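Local coordinates for ABC transporter periplasmic-binding protein YTFQ (Escherichia coli, PDB 2VK2) that binds both anomers of galactofuranose in the periplasm as the solute-binding component of an ABC transporter for that sugar, at residues Leu3-Ser8 with Ala61-Pro66. Residues are numbered along the deposited sequence; the frame is centred on the assembly and turned at random.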
# COMPACT_ATOMS: atom_id res chain seq x y z
N LEU A 3 -20.32 14.71 13.77
CA LEU A 3 -19.49 13.53 14.03
C LEU A 3 -18.02 13.92 14.13
O LEU A 3 -17.53 14.74 13.35
CB LEU A 3 -19.65 12.48 12.93
CG LEU A 3 -20.99 11.74 12.84
CD1 LEU A 3 -20.96 10.78 11.66
CD2 LEU A 3 -21.31 10.99 14.12
N THR A 4 -17.32 13.33 15.10
CA THR A 4 -15.87 13.46 15.22
C THR A 4 -15.25 12.08 15.05
O THR A 4 -15.63 11.13 15.74
CB THR A 4 -15.45 14.05 16.58
OG1 THR A 4 -15.99 15.37 16.71
CG2 THR A 4 -13.94 14.11 16.70
N VAL A 5 -14.30 11.98 14.12
CA VAL A 5 -13.59 10.73 13.86
C VAL A 5 -12.11 10.91 14.19
O VAL A 5 -11.50 11.90 13.80
CB VAL A 5 -13.75 10.30 12.38
CG1 VAL A 5 -12.91 9.06 12.08
CG2 VAL A 5 -15.21 10.05 12.06
N GLY A 6 -11.56 9.95 14.93
CA GLY A 6 -10.13 9.90 15.19
C GLY A 6 -9.50 8.89 14.25
O GLY A 6 -9.90 7.73 14.25
N PHE A 7 -8.53 9.33 13.46
CA PHE A 7 -7.85 8.47 12.49
C PHE A 7 -6.41 8.28 12.94
O PHE A 7 -5.63 9.23 12.97
CB PHE A 7 -7.93 9.12 11.10
CG PHE A 7 -7.19 8.38 10.00
CD1 PHE A 7 -6.89 7.02 10.07
CD2 PHE A 7 -6.83 9.08 8.85
CE1 PHE A 7 -6.22 6.39 9.02
CE2 PHE A 7 -6.17 8.45 7.80
CZ PHE A 7 -5.86 7.11 7.89
N SER A 8 -6.08 7.05 13.33
CA SER A 8 -4.70 6.66 13.59
C SER A 8 -4.05 6.26 12.27
O SER A 8 -4.30 5.17 11.75
CB SER A 8 -4.62 5.51 14.59
OG SER A 8 -3.28 5.11 14.77
N ALA A 61 -16.14 7.71 16.24
CA ALA A 61 -15.62 6.56 15.52
C ALA A 61 -14.12 6.68 15.44
O ALA A 61 -13.57 7.78 15.52
CB ALA A 61 -16.23 6.49 14.13
N ILE A 62 -13.46 5.53 15.30
CA ILE A 62 -12.01 5.48 15.14
C ILE A 62 -11.68 4.77 13.84
O ILE A 62 -12.22 3.71 13.55
CB ILE A 62 -11.35 4.77 16.35
CG1 ILE A 62 -11.51 5.65 17.60
CG2 ILE A 62 -9.87 4.51 16.08
CD1 ILE A 62 -11.22 4.93 18.90
N PHE A 63 -10.82 5.40 13.04
CA PHE A 63 -10.27 4.80 11.83
C PHE A 63 -8.83 4.44 12.15
O PHE A 63 -8.12 5.23 12.77
CB PHE A 63 -10.28 5.79 10.66
CG PHE A 63 -11.64 6.10 10.08
CD1 PHE A 63 -12.83 5.64 10.64
CD2 PHE A 63 -11.72 6.91 8.95
CE1 PHE A 63 -14.05 5.96 10.06
CE2 PHE A 63 -12.93 7.24 8.39
CZ PHE A 63 -14.10 6.77 8.93
N ILE A 64 -8.39 3.25 11.74
CA ILE A 64 -7.00 2.85 11.95
C ILE A 64 -6.48 2.28 10.64
O ILE A 64 -7.13 1.45 10.03
CB ILE A 64 -6.86 1.74 13.01
CG1 ILE A 64 -7.47 2.16 14.35
CG2 ILE A 64 -5.39 1.36 13.21
CD1 ILE A 64 -7.60 1.00 15.33
N ALA A 65 -5.30 2.74 10.22
CA ALA A 65 -4.53 2.06 9.18
C ALA A 65 -3.48 1.25 9.93
O ALA A 65 -2.48 1.81 10.36
CB ALA A 65 -3.89 3.07 8.24
N PRO A 66 -3.74 -0.05 10.15
CA PRO A 66 -2.88 -0.81 11.06
C PRO A 66 -1.51 -1.13 10.46
O PRO A 66 -1.43 -1.84 9.47
CB PRO A 66 -3.68 -2.09 11.31
CG PRO A 66 -4.49 -2.27 10.09
CD PRO A 66 -4.83 -0.88 9.60
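G6 and S8 each donate their N-H to segment 61-66 and return their carbonyl to it, the pattern of parallel neighbours; the two strand axes run 20° apart and approach to 4.6 Å. G6 N meets A61 O at 3.0 Å. F63 then bonds on both sides, its N to G6 O and its O to S8 N, the latter at 2.8 Å. A65 N, just past the strand, closes the series on S8 O with a nearly straight N-H...O angle of 171°. Only a weak bond, A61 N to T4 O, precedes them. On the face bearing V5, F7, A61 and F63, V5 CG1 stands 3.7 Å from the centroid of the F63 ring, close to the ring normal, a CH-pi contact. It gets there because CG1 is anti to the backbone N (chi1 175°). The F7 and F63 side chains cross at about a right angle, with F7 CD1 3.7 Å from F63 CB and the F7 ring edge near F63 O and A65 N. F256 and F87 also meet the F63 ring, so an alanine at F63 would probably open a gap under V5 CG1 and leave both rings without their partner. The opposite face, with I62 and I64, packs on helix 44-57. Strand 4-9 sits between strands 34-39 and 61-64, giving the 2-1-3-4-5 order of a Rossmann-like periplasmic-binding-protein lobe, whose C-terminal strand ends lead to the sugar site: A65 neighbours the galactofuranose-binding R17 and D90.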